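Local coordinates for DinB-like domain-containing protein (Enterococcus faecalis, PDB 3CEX) that is of unknown function but has the DinB-like fold, a four-helix bundle that in many relatives carries a metal-binding site, at residues A26-A31 / Y164-V169; E32-P37 / K98-E103; T45-H50 / S159-Y164. One frame throughout, in Å; residues are numbered along the deposited sequence.

Contact 1 (A26-A31 / Y164-V169); sequences AQMTVA and YTRRLV. With ACY (acetic acid), chain C.
Gln27 lays its side-chain amide over one face of the Arg166 guanidinium, the two planes 31° apart, while an acetic acid molecule, probably bound as acetate, occupies the edge of the same cation. The pair lies in the DinB-type four-helix bundle: residues 26-31 lead from helix 8-25 into the short helix 30-33, and residues 164-169 belong to the last helix, 144-170. NE2 of Gln27 stands 3.6 Å from NH2 of Arg166, and OE1 of Gln27 is 3.9 Å from Arg166 NE, both as contacts through the face and neither as a hydrogen bond. The amide is held instead by the backbone O of Glu23, which accepts from NE2.

Arg166 reaches this place by leaving the helix extended and then bending at chi3 (72°), which turns one face of the guanidinium to the amide and its edge to the anion. It grips the acetate two-pronged: NH1 of Arg166 meets acetate OXT at 2.9 Å, nearly straight at 172°, and NH2 of Arg166 meets acetate O at 3.2 Å. Arg167 NH2 adds a third bond, 2.8 Å to the same acetate OXT, so two arginines share one carboxylate that probably came from the crystallisation liquor. A salt bridge from NH1 to Lys172 OXT and a hydrogen bond between NH2 and Thr24 OG1 further fix the Arg166 guanidinium.

Beside this polar cluster the buried Met28, a selenomethionine, covers the aliphatic part of the arginine. Its SE atom lies 4.0 Å from Arg166 CG, and its methyl CE lies across Val169, 4.1 Å from Val169 CB.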
ATOM      1  N   ALA A  26      -5.328  15.149  -8.674  1.00 30.29           N
ATOM      2  CA  ALA A  26      -6.195  15.724  -9.692  1.00 31.26           C
ATOM      3  C   ALA A  26      -7.521  16.238  -9.116  1.00 31.81           C
ATOM      4  O   ALA A  26      -8.152  17.076  -9.740  1.00 32.86           O
ATOM      5  CB  ALA A  26      -6.476  14.710 -10.869  1.00 30.69           C
ATOM      6  N   GLN A  27      -7.960  15.746  -7.954  1.00 31.76           N
ATOM      7  CA  GLN A  27      -9.231  16.220  -7.380  1.00 32.19           C
ATOM      8  C   GLN A  27      -9.061  17.429  -6.490  1.00 30.92           C
ATOM      9  O   GLN A  27     -10.056  17.946  -5.991  1.00 31.75           O
ATOM     10  CB  GLN A  27      -9.939  15.107  -6.607  1.00 32.31           C
ATOM     11  CG  GLN A  27     -10.274  13.904  -7.492  1.00 35.02           C
ATOM     12  CD  GLN A  27     -10.840  12.756  -6.699  1.00 35.85           C
ATOM     13  OE1 GLN A  27     -11.922  12.877  -6.078  1.00 41.02           O
ATOM     14  NE2 GLN A  27     -10.118  11.626  -6.697  1.00 39.69           N
HETATM   15  N   MSE A  28      -7.833  17.904  -6.290  1.00 29.30           N
HETATM   16  CA  MSE A  28      -7.593  18.927  -5.280  1.00 30.41           C
HETATM   17  C   MSE A  28      -6.995  20.190  -5.866  1.00 29.36           C
HETATM   18  O   MSE A  28      -6.276  20.129  -6.839  1.00 30.72           O
HETATM   19  CB  MSE A  28      -6.623  18.381  -4.213  1.00 29.85           C
HETATM   20  CG  MSE A  28      -7.107  17.063  -3.672  1.00 31.38           C
HETATM   21 SE   MSE A  28      -5.888  16.198  -2.433  0.80 35.37          SE
HETATM   22  CE  MSE A  28      -6.483  17.005  -0.709  1.00 27.15           C
ATOM     23  N   THR A  29      -7.269  21.321  -5.237  1.00 27.73           N
ATOM     24  CA  THR A  29      -6.481  22.541  -5.456  1.00 27.85           C
ATOM     25  C   THR A  29      -5.162  22.382  -4.696  1.00 27.51           C
ATOM     26  O   THR A  29      -5.041  21.493  -3.854  1.00 26.64           O
ATOM     27  CB  THR A  29      -7.218  23.790  -4.921  1.00 27.92           C
ATOM     28  OG1 THR A  29      -7.325  23.686  -3.488  1.00 27.20           O
ATOM     29  CG2 THR A  29      -8.622  23.918  -5.563  1.00 26.36           C
ATOM     30  N   VAL A  30      -4.168  23.210  -5.012  1.00 27.47           N
ATOM     31  CA  VAL A  30      -2.894  23.149  -4.306  1.00 27.99           C
ATOM     32  C   VAL A  30      -3.091  23.498  -2.821  1.00 27.44           C
ATOM     33  O   VAL A  30      -2.464  22.887  -1.979  1.00 27.23           O
ATOM     34  CB  VAL A  30      -1.771  24.034  -4.969  1.00 29.13           C
ATOM     35  CG1 VAL A  30      -2.132  25.449  -4.977  1.00 29.21           C
ATOM     36  CG2 VAL A  30      -0.440  23.870  -4.238  1.00 29.17           C
ATOM     37  N   ALA A  31      -3.969  24.450  -2.497  1.00 27.11           N
ATOM     38  CA  ALA A  31      -4.259  24.780  -1.085  1.00 27.08           C
ATOM     39  C   ALA A  31      -4.790  23.572  -0.316  1.00 26.78           C
ATOM     40  O   ALA A  31      -4.368  23.294   0.820  1.00 25.76           O
ATOM     41  CB  ALA A  31      -5.241  25.978  -0.979  1.00 27.27           C
ATOM     42  N   TYR A 164      -7.322   8.796   2.049  1.00 23.66           N
ATOM     43  CA  TYR A 164      -7.962   9.160   3.315  1.00 23.17           C
ATOM     44  C   TYR A 164      -7.811  10.642   3.652  1.00 23.90           C
ATOM     45  O   TYR A 164      -8.773  11.283   4.040  1.00 22.86           O
ATOM     46  CB  TYR A 164      -7.486   8.194   4.439  1.00 23.56           C
ATOM     47  CG  TYR A 164      -8.372   6.962   4.600  1.00 23.55           C
ATOM     48  CD1 TYR A 164      -9.158   6.491   3.560  1.00 26.73           C
ATOM     49  CD2 TYR A 164      -8.435   6.274   5.792  1.00 24.21           C
ATOM     50  CE1 TYR A 164     -10.006   5.388   3.714  1.00 23.96           C
ATOM     51  CE2 TYR A 164      -9.277   5.194   5.949  1.00 21.79           C
ATOM     52  CZ  TYR A 164     -10.056   4.752   4.893  1.00 22.35           C
ATOM     53  OH  TYR A 164     -10.899   3.661   5.036  1.00 24.49           O
ATOM     54  N   THR A 165      -6.607  11.183   3.534  1.00 24.32           N
ATOM     55  CA  THR A 165      -6.422  12.606   3.758  1.00 24.31           C
ATOM     56  C   THR A 165      -7.314  13.424   2.815  1.00 24.73           C
ATOM     57  O   THR A 165      -7.908  14.423   3.211  1.00 25.39           O
ATOM     58  CB  THR A 165      -4.985  13.019   3.492  1.00 23.70           C
ATOM     59  OG1 THR A 165      -4.138  12.439   4.484  1.00 23.33           O
ATOM     60  CG2 THR A 165      -4.860  14.565   3.546  1.00 23.57           C
ATOM     61  N   ARG A 166      -7.377  13.023   1.553  1.00 26.05           N
ATOM     62  CA  ARG A 166      -8.247  13.685   0.571  1.00 25.73           C
ATOM     63  C   ARG A 166      -9.685  13.693   1.051  1.00 25.75           C
ATOM     64  O   ARG A 166     -10.347  14.743   1.036  1.00 24.98           O
ATOM     65  CB  ARG A 166      -8.162  12.992  -0.798  1.00 26.55           C
ATOM     66  CG  ARG A 166      -8.942  13.677  -1.945  1.00 26.72           C
ATOM     67  CD  ARG A 166      -9.297  12.686  -3.055  1.00 29.24           C
ATOM     68  NE  ARG A 166     -10.351  11.744  -2.685  1.00 34.16           N
ATOM     69  CZ  ARG A 166     -10.380  10.439  -2.997  1.00 34.76           C
ATOM     70  NH1 ARG A 166     -11.411   9.703  -2.609  1.00 34.84           N
ATOM     71  NH2 ARG A 166      -9.399   9.860  -3.683  1.00 37.09           N
ATOM     72  N   ARG A 167     -10.177  12.539   1.480  1.00 25.27           N
ATOM     73  CA  ARG A 167     -11.533  12.428   2.007  1.00 26.18           C
ATOM     74  C   ARG A 167     -11.785  13.343   3.195  1.00 27.03           C
ATOM     75  O   ARG A 167     -12.831  13.982   3.272  1.00 24.71           O
ATOM     76  CB  ARG A 167     -11.898  10.970   2.335  1.00 26.58           C
ATOM     77  CG  ARG A 167     -11.984  10.087   1.081  1.00 27.01           C
ATOM     78  CD  ARG A 167     -12.118   8.621   1.410  1.00 27.60           C
ATOM     79  NE  ARG A 167     -12.224   7.784   0.216  1.00 29.28           N
ATOM     80  CZ  ARG A 167     -12.491   6.472   0.229  1.00 30.97           C
ATOM     81  NH1 ARG A 167     -12.736   5.834   1.371  1.00 31.87           N
ATOM     82  NH2 ARG A 167     -12.545   5.789  -0.907  1.00 31.65           N
ATOM     83  N   LEU A 168     -10.810  13.435   4.094  1.00 27.39           N
ATOM     84  CA  LEU A 168     -10.936  14.311   5.256  1.00 27.52           C
ATOM     85  C   LEU A 168     -10.892  15.773   4.879  1.00 28.80           C
ATOM     86  O   LEU A 168     -11.559  16.598   5.505  1.00 28.29           O
ATOM     87  CB  LEU A 168      -9.801  14.018   6.252  1.00 28.12           C
ATOM     88  CG  LEU A 168      -9.796  12.633   6.873  1.00 28.96           C
ATOM     89  CD1 LEU A 168      -8.513  12.366   7.608  1.00 27.77           C
ATOM     90  CD2 LEU A 168     -11.011  12.511   7.801  1.00 31.72           C
ATOM     91  N   VAL A 169     -10.143  16.106   3.834  1.00 28.75           N
ATOM     92  CA  VAL A 169      -9.927  17.505   3.490  1.00 30.22           C
ATOM     93  C   VAL A 169     -11.038  18.051   2.597  1.00 30.77           C
ATOM     94  O   VAL A 169     -11.516  19.175   2.808  1.00 30.32           O
ATOM     95  CB  VAL A 169      -8.532  17.724   2.824  1.00 29.49           C
ATOM     96  CG1 VAL A 169      -8.400  19.158   2.307  1.00 31.53           C
ATOM     97  CG2 VAL A 169      -7.402  17.382   3.818  1.00 28.77           C
TER
HETATM   98  C   ACY C 301     -10.951   6.268  -4.052  1.00 53.11           C
HETATM   99  O   ACY C 301      -9.992   6.823  -4.671  1.00 52.70           O
HETATM  100  OXT ACY C 301     -11.756   6.898  -3.312  1.00 51.44           O
HETATM  101  CH3 ACY C 301     -11.167   4.770  -4.198  1.00 53.23           C

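Contact 2 (E32-P37 / K98-E103); sequences EANTMP and KVVVAE
With CG of Asn34 set opposite its own carbonyl carbon (chi1 -73°), the amide reaches across to Val101 and pairs with both backbone polar groups of that residue. The contact joins two connections of the DinB four-helix bundle: residues 32-37 leave the short helix 30-33, while the irregular chain of residues 98-103 leads into helix 104-124. One side-chain amide thus satisfies both the N-H and the C=O of Val101, much as the peptide groups of a paired strand could.

Its two bonds differ in shape. ND2 of Asn34 gives a hydrogen to Val101 O at 3.0 Å, almost perfectly straight (179°), in the carbonyl plane on a lone pair and in the plane of the amide itself. Val101 N gives one to Asn34 OD1 at 3.1 Å, but comes in tilted 32° from the plane of the Asn34 side-chain carbonyl. Thr45 OG1, at the start of helix 44-62, also hydrogen-bonds to OD1, so this oxygen has two partners and the rotation of the amide is fixed.

Val100 flanks the amide, its side chain crossing that of Asn34 at about a right angle: Val100 CB is 3.7 Å from Asn34 CG, and CG1 of Val100 packs 3.9 Å from Asn34 CB. On Val101 it is CG2 that approaches, 3.8 Å from Asn34 OD1.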
ATOM      1  N   GLU A  32      -5.669  22.815  -0.958  1.00 26.69           N
ATOM      2  CA  GLU A  32      -6.209  21.584  -0.372  1.00 26.78           C
ATOM      3  C   GLU A  32      -5.130  20.531  -0.202  1.00 26.36           C
ATOM      4  O   GLU A  32      -5.062  19.875   0.845  1.00 26.50           O
ATOM      5  CB  GLU A  32      -7.345  21.022  -1.229  1.00 26.55           C
ATOM      6  CG  GLU A  32      -8.676  21.768  -0.986  1.00 27.58           C
ATOM      7  CD  GLU A  32      -9.687  21.616  -2.102  1.00 28.77           C
ATOM      8  OE1 GLU A  32      -9.398  20.922  -3.118  1.00 28.49           O
ATOM      9  OE2 GLU A  32     -10.800  22.198  -1.952  1.00 29.51           O
ATOM     10  N   ALA A  33      -4.311  20.359  -1.228  1.00 26.21           N
ATOM     11  CA  ALA A  33      -3.206  19.394  -1.194  1.00 26.46           C
ATOM     12  C   ALA A  33      -2.234  19.700  -0.065  1.00 26.59           C
ATOM     13  O   ALA A  33      -1.658  18.785   0.521  1.00 26.68           O
ATOM     14  CB  ALA A  33      -2.449  19.403  -2.526  1.00 25.77           C
ATOM     15  N   ASN A  34      -2.014  20.988   0.196  1.00 26.30           N
ATOM     16  CA  ASN A  34      -1.128  21.438   1.281  1.00 27.05           C
ATOM     17  C   ASN A  34      -1.730  21.323   2.690  1.00 27.43           C
ATOM     18  O   ASN A  34      -1.062  21.626   3.669  1.00 27.12           O
ATOM     19  CB  ASN A  34      -0.760  22.917   1.054  1.00 27.04           C
ATOM     20  CG  ASN A  34       0.220  23.113  -0.076  1.00 26.59           C
ATOM     21  OD1 ASN A  34       0.970  22.210  -0.418  1.00 26.38           O
ATOM     22  ND2 ASN A  34       0.248  24.312  -0.628  1.00 25.19           N
ATOM     23  N   THR A  35      -3.000  20.944   2.793  1.00 27.83           N
ATOM     24  CA  THR A  35      -3.705  20.993   4.053  1.00 28.30           C
ATOM     25  C   THR A  35      -3.500  19.727   4.855  1.00 30.46           C
ATOM     26  O   THR A  35      -3.817  18.612   4.383  1.00 28.41           O
ATOM     27  CB  THR A  35      -5.195  21.218   3.842  1.00 28.35           C
ATOM     28  OG1 THR A  35      -5.367  22.501   3.229  1.00 29.20           O
ATOM     29  CG2 THR A  35      -5.974  21.182   5.192  1.00 27.32           C
HETATM   30  N   MSE A  36      -3.001  19.885   6.084  1.00 32.02           N
HETATM   31  CA  MSE A  36      -2.890  18.706   6.951  1.00 35.70           C
HETATM   32  C   MSE A  36      -4.038  18.714   7.942  1.00 35.14           C
HETATM   33  O   MSE A  36      -4.183  19.665   8.715  1.00 35.08           O
HETATM   34  CB  MSE A  36      -1.467  18.519   7.523  1.00 35.13           C
HETATM   35  CG  MSE A  36      -1.045  19.265   8.697  1.00 39.65           C
HETATM   36 SE   MSE A  36       0.755  18.579   9.208  0.80 44.88          SE
HETATM   37  CE  MSE A  36       0.304  17.031  10.290  1.00 40.88           C
ATOM     38  N   PRO A  37      -4.949  17.722   7.833  1.00 35.38           N
ATOM     39  CA  PRO A  37      -6.172  17.771   8.635  1.00 35.75           C
ATOM     40  C   PRO A  37      -6.037  17.518  10.155  1.00 36.21           C
ATOM     41  O   PRO A  37      -6.987  17.782  10.890  1.00 36.80           O
ATOM     42  CB  PRO A  37      -7.100  16.730   7.961  1.00 35.97           C
ATOM     43  CG  PRO A  37      -6.258  15.871   7.151  1.00 34.56           C
ATOM     44  CD  PRO A  37      -4.935  16.567   6.918  1.00 35.28           C
ATOM     45  N   LYS A  98       5.342  22.271   7.127  1.00 30.74           N
ATOM     46  CA  LYS A  98       6.173  23.103   6.289  1.00 30.94           C
ATOM     47  C   LYS A  98       6.427  22.479   4.922  1.00 30.37           C
ATOM     48  O   LYS A  98       7.029  23.120   4.056  1.00 29.76           O
ATOM     49  CB  LYS A  98       7.516  23.389   6.974  1.00 30.70           C
ATOM     50  CG  LYS A  98       7.377  24.299   8.185  1.00 31.91           C
ATOM     51  CD  LYS A  98       8.741  24.768   8.659  1.00 33.25           C
ATOM     52  CE  LYS A  98       8.834  24.940  10.180  1.00 36.14           C
ATOM     53  NZ  LYS A  98       9.028  26.336  10.567  1.00 38.44           N
ATOM     54  N   VAL A  99       5.999  21.232   4.723  1.00 29.39           N
ATOM     55  CA  VAL A  99       6.127  20.641   3.403  1.00 28.63           C
ATOM     56  C   VAL A  99       4.878  21.050   2.621  1.00 28.73           C
ATOM     57  O   VAL A  99       3.822  20.433   2.727  1.00 27.87           O
ATOM     58  CB  VAL A  99       6.327  19.133   3.441  1.00 28.29           C
ATOM     59  CG1 VAL A  99       6.425  18.597   1.998  1.00 28.11           C
ATOM     60  CG2 VAL A  99       7.602  18.765   4.274  1.00 26.42           C
ATOM     61  N   VAL A 100       5.010  22.157   1.892  1.00 29.43           N
ATOM     62  CA  VAL A 100       3.946  22.725   1.086  1.00 29.02           C
ATOM     63  C   VAL A 100       4.560  23.148  -0.247  1.00 29.65           C
ATOM     64  O   VAL A 100       5.759  23.416  -0.315  1.00 29.49           O
ATOM     65  CB  VAL A 100       3.254  23.941   1.787  1.00 29.49           C
ATOM     66  CG1 VAL A 100       2.550  23.479   3.052  1.00 28.39           C
ATOM     67  CG2 VAL A 100       4.261  25.087   2.098  1.00 29.57           C
ATOM     68  N   VAL A 101       3.742  23.183  -1.300  1.00 29.37           N
ATOM     69  CA  VAL A 101       4.213  23.567  -2.632  1.00 29.32           C
ATOM     70  C   VAL A 101       3.372  24.707  -3.205  1.00 29.26           C
ATOM     71  O   VAL A 101       2.193  24.891  -2.845  1.00 28.45           O
ATOM     72  CB  VAL A 101       4.180  22.379  -3.635  1.00 29.71           C
ATOM     73  CG1 VAL A 101       5.236  21.322  -3.290  1.00 29.81           C
ATOM     74  CG2 VAL A 101       2.777  21.763  -3.698  1.00 28.82           C
ATOM     75  N   ALA A 102       3.983  25.459  -4.124  1.00 29.30           N
ATOM     76  CA  ALA A 102       3.298  26.555  -4.813  1.00 29.09           C
ATOM     77  C   ALA A 102       2.339  26.054  -5.906  1.00 28.94           C
ATOM     78  O   ALA A 102       1.301  26.672  -6.149  1.00 28.63           O
ATOM     79  CB  ALA A 102       4.330  27.541  -5.390  1.00 28.10           C
ATOM     80  N   GLU A 103       2.693  24.948  -6.563  1.00 28.89           N
ATOM     81  CA  GLU A 103       1.865  24.353  -7.609  1.00 29.08           C
ATOM     82  C   GLU A 103       1.920  22.828  -7.571  1.00 29.23           C
ATOM     83  O   GLU A 103       2.976  22.243  -7.300  1.00 28.75           O
ATOM     84  CB  GLU A 103       2.301  24.824  -9.001  1.00 28.74           C
ATOM     85  CG  GLU A 103       2.278  26.322  -9.232  1.00 31.15           C
ATOM     86  CD  GLU A 103       0.880  26.906  -9.452  1.00 32.70           C
ATOM     87  OE1 GLU A 103      -0.119  26.143  -9.515  1.00 34.55           O
ATOM     88  OE2 GLU A 103       0.800  28.149  -9.594  1.00 35.85           O
TER

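Contact 3 (T45-H50 / S159-Y164); sequences TWLMWH and SGQAVY
Leu47 carries this contact with its two methyls. CD1 rests on the backbone of the opposing helix at Ala162, 3.7 Å from CA and just as near the N of Ala162, with the small Ala162 CB 4.1 Å from CD1. The other branch, CD2 of Leu47, meets OE1 of Gln161 at 3.8 Å, an apolar touch on an amide oxygen. The leucine's CG lies opposite its carbonyl carbon (chi1 -70°), a setting that sends the fork straight across between the helices, and the extended Gln161 side chain crosses it at about a right angle.

The short alanine lets the backbones close to 6.5 Å between Leu47 CA and Ala162 CA. These are two long helices of the DinB four-helix bundle, 44-62 and 144-170, running in broadly opposite senses, and all three touching residues are buried.

Around the same leucine, His158 and Thr165 of the last helix and Tyr164 of the second subunit complete the packing. The amide of Gln161 is positioned by that subunit too: its NE2 bonds to Gly160 O of the second subunit, whose Gln161 NE2 returns the bond to Gly160 O.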
ATOM      1  N   THR A  45       0.235  16.727  -0.068  1.00 24.76           N
ATOM      2  CA  THR A  45       1.540  17.267  -0.482  1.00 24.95           C
ATOM      3  C   THR A  45       2.681  16.577   0.280  1.00 24.97           C
ATOM      4  O   THR A  45       3.653  16.104  -0.346  1.00 23.89           O
ATOM      5  CB  THR A  45       1.650  18.769  -0.266  1.00 24.00           C
ATOM      6  OG1 THR A  45       0.767  19.449  -1.154  1.00 24.98           O
ATOM      7  CG2 THR A  45       3.098  19.263  -0.528  1.00 24.64           C
ATOM      8  N   TRP A  46       2.560  16.468   1.607  1.00 25.51           N
ATOM      9  CA  TRP A  46       3.613  15.762   2.393  1.00 25.85           C
ATOM     10  C   TRP A  46       3.781  14.298   1.954  1.00 26.33           C
ATOM     11  O   TRP A  46       4.895  13.813   1.789  1.00 24.04           O
ATOM     12  CB  TRP A  46       3.317  15.823   3.884  1.00 26.97           C
ATOM     13  CG  TRP A  46       4.468  15.336   4.770  1.00 27.08           C
ATOM     14  CD1 TRP A  46       5.366  16.127   5.426  1.00 29.10           C
ATOM     15  CD2 TRP A  46       4.837  13.976   5.077  1.00 27.25           C
ATOM     16  NE1 TRP A  46       6.253  15.367   6.119  1.00 28.64           N
ATOM     17  CE2 TRP A  46       5.970  14.040   5.924  1.00 29.20           C
ATOM     18  CE3 TRP A  46       4.321  12.716   4.733  1.00 29.16           C
ATOM     19  CZ2 TRP A  46       6.602  12.884   6.442  1.00 29.22           C
ATOM     20  CZ3 TRP A  46       4.961  11.561   5.231  1.00 29.38           C
ATOM     21  CH2 TRP A  46       6.096  11.658   6.064  1.00 28.13           C
ATOM     22  N   LEU A  47       2.652  13.601   1.772  1.00 26.95           N
ATOM     23  CA  LEU A  47       2.668  12.177   1.388  1.00 27.62           C
ATOM     24  C   LEU A  47       3.330  11.933   0.041  1.00 28.23           C
ATOM     25  O   LEU A  47       4.116  11.000  -0.115  1.00 28.91           O
ATOM     26  CB  LEU A  47       1.236  11.609   1.384  1.00 27.03           C
ATOM     27  CG  LEU A  47       0.661  11.476   2.793  1.00 25.79           C
ATOM     28  CD1 LEU A  47      -0.856  11.316   2.785  1.00 27.37           C
ATOM     29  CD2 LEU A  47       1.350  10.262   3.530  1.00 26.28           C
HETATM   30  N   MSE A  48       3.009  12.764  -0.939  1.00 28.91           N
HETATM   31  CA  MSE A  48       3.613  12.634  -2.280  1.00 30.32           C
HETATM   32  C   MSE A  48       5.072  13.038  -2.295  1.00 28.84           C
HETATM   33  O   MSE A  48       5.870  12.371  -2.884  1.00 28.89           O
HETATM   34  CB  MSE A  48       2.873  13.495  -3.296  1.00 29.61           C
HETATM   35  CG  MSE A  48       1.743  12.833  -3.859  1.00 35.01           C
HETATM   36 SE   MSE A  48       0.900  13.749  -5.354  0.80 39.17          SE
HETATM   37  CE  MSE A  48       1.863  13.199  -6.918  1.00 32.43           C
ATOM     38  N   TRP A  49       5.416  14.137  -1.640  1.00 29.10           N
ATOM     39  CA  TRP A  49       6.820  14.534  -1.514  1.00 28.91           C
ATOM     40  C   TRP A  49       7.614  13.445  -0.788  1.00 28.75           C
ATOM     41  O   TRP A  49       8.700  13.036  -1.227  1.00 26.91           O
ATOM     42  CB  TRP A  49       6.913  15.839  -0.727  1.00 28.69           C
ATOM     43  CG  TRP A  49       8.288  16.125  -0.261  1.00 29.12           C
ATOM     44  CD1 TRP A  49       9.297  16.680  -0.999  1.00 29.15           C
ATOM     45  CD2 TRP A  49       8.844  15.863   1.043  1.00 28.42           C
ATOM     46  NE1 TRP A  49      10.409  16.781  -0.241  1.00 28.83           N
ATOM     47  CE2 TRP A  49      10.164  16.291   1.013  1.00 28.50           C
ATOM     48  CE3 TRP A  49       8.335  15.305   2.229  1.00 28.93           C
ATOM     49  CZ2 TRP A  49      11.006  16.210   2.131  1.00 29.34           C
ATOM     50  CZ3 TRP A  49       9.140  15.212   3.309  1.00 28.54           C
ATOM     51  CH2 TRP A  49      10.478  15.654   3.264  1.00 30.33           C
ATOM     52  N   HIS A  50       7.051  12.941   0.317  1.00 28.13           N
ATOM     53  CA  HIS A  50       7.747  11.926   1.097  1.00 29.04           C
ATOM     54  C   HIS A  50       7.967  10.638   0.320  1.00 28.72           C
ATOM     55  O   HIS A  50       9.025  10.062   0.409  1.00 28.43           O
ATOM     56  CB  HIS A  50       7.030  11.578   2.394  1.00 30.84           C
ATOM     57  CG  HIS A  50       7.496  10.285   2.996  1.00 32.93           C
ATOM     58  ND1 HIS A  50       8.618  10.199   3.783  1.00 34.37           N
ATOM     59  CD2 HIS A  50       7.013   9.021   2.888  1.00 37.34           C
ATOM     60  CE1 HIS A  50       8.800   8.942   4.155  1.00 35.48           C
ATOM     61  NE2 HIS A  50       7.848   8.203   3.616  1.00 37.74           N
ATOM     62  N   SER A 159       0.146   5.813  -0.636  1.00 27.32           N
ATOM     63  CA  SER A 159      -0.876   6.155  -1.654  1.00 26.93           C
ATOM     64  C   SER A 159      -2.285   5.899  -1.092  1.00 27.42           C
ATOM     65  O   SER A 159      -3.198   6.699  -1.298  1.00 27.85           O
ATOM     66  CB  SER A 159      -0.591   5.424  -2.984  1.00 27.22           C
ATOM     67  OG  SER A 159      -0.924   4.044  -2.942  1.00 26.67           O
ATOM     68  N   GLY A 160      -2.442   4.837  -0.285  1.00 27.51           N
ATOM     69  CA  GLY A 160      -3.677   4.589   0.428  1.00 27.04           C
ATOM     70  C   GLY A 160      -3.983   5.667   1.430  1.00 27.06           C
ATOM     71  O   GLY A 160      -5.128   6.122   1.531  1.00 26.34           O
ATOM     72  N   GLN A 161      -2.966   6.083   2.185  1.00 26.20           N
ATOM     73  CA  GLN A 161      -3.183   7.172   3.165  1.00 26.35           C
ATOM     74  C   GLN A 161      -3.605   8.458   2.472  1.00 25.50           C
ATOM     75  O   GLN A 161      -4.416   9.216   2.987  1.00 25.11           O
ATOM     76  CB  GLN A 161      -1.908   7.366   4.027  1.00 27.24           C
ATOM     77  CG  GLN A 161      -1.669   6.223   4.990  1.00 26.06           C
ATOM     78  CD  GLN A 161      -0.344   6.300   5.755  1.00 26.94           C
ATOM     79  OE1 GLN A 161       0.512   7.126   5.433  1.00 28.14           O
ATOM     80  NE2 GLN A 161      -0.197   5.458   6.796  1.00 22.15           N
ATOM     81  N   ALA A 162      -3.054   8.731   1.298  1.00 25.77           N
ATOM     82  CA  ALA A 162      -3.418   9.966   0.544  1.00 25.49           C
ATOM     83  C   ALA A 162      -4.895  10.037   0.206  1.00 24.56           C
ATOM     84  O   ALA A 162      -5.488  11.111   0.237  1.00 24.93           O
ATOM     85  CB  ALA A 162      -2.585  10.094  -0.731  1.00 24.87           C
ATOM     86  N   VAL A 163      -5.493   8.893  -0.110  1.00 24.45           N
ATOM     87  CA  VAL A 163      -6.944   8.817  -0.342  1.00 23.46           C
ATOM     88  C   VAL A 163      -7.745   9.261   0.874  1.00 23.34           C
ATOM     89  O   VAL A 163      -8.709  10.018   0.755  1.00 22.05           O
ATOM     90  CB  VAL A 163      -7.344   7.400  -0.709  1.00 24.35           C
ATOM     91  CG1 VAL A 163      -8.856   7.261  -0.745  1.00 22.36           C
ATOM     92  CG2 VAL A 163      -6.699   6.999  -2.057  1.00 22.97           C
ATOM     93  N   TYR A 164      -7.322   8.796   2.049  1.00 23.66           N
ATOM     94  CA  TYR A 164      -7.962   9.160   3.315  1.00 23.17           C
ATOM     95  C   TYR A 164      -7.811  10.642   3.652  1.00 23.90           C
ATOM     96  O   TYR A 164      -8.773  11.283   4.040  1.00 22.86           O
ATOM     97  CB  TYR A 164      -7.486   8.194   4.439  1.00 23.56           C
ATOM     98  CG  TYR A 164      -8.372   6.962   4.600  1.00 23.55           C
ATOM     99  CD1 TYR A 164      -9.158   6.491   3.560  1.00 26.73           C
ATOM    100  CD2 TYR A 164      -8.435   6.274   5.792  1.00 24.21           C
ATOM    101  CE1 TYR A 164     -10.006   5.388   3.714  1.00 23.96           C
ATOM    102  CE2 TYR A 164      -9.277   5.194   5.949  1.00 21.79           C
ATOM    103  CZ  TYR A 164     -10.056   4.752   4.893  1.00 22.35           C
ATOM    104  OH  TYR A 164     -10.899   3.661   5.036  1.00 24.49           O
TER

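From the N terminus, the chain runs along helix 8-25 and turns through 26-31, where contact 1 begins; this closes the longest loop, by meeting the end of helix 144-170. Contact 2 starts next, at 32-37, and closes a shorter loop at the entry to helix 104-124. Contact 3 opens at 45-50, before contact 2 has closed, so these two cross, and it finishes on helix 144-170; both lie within the span of contact 1. Tyr164 is common to contacts 1 and 3. Contacts 1 and 2 adjoin through Val30 and Val101, and contacts 2 and 3 through Ala33 O and Thr45 N, tying the inter-helix connections to helices 44-62 and 144-170.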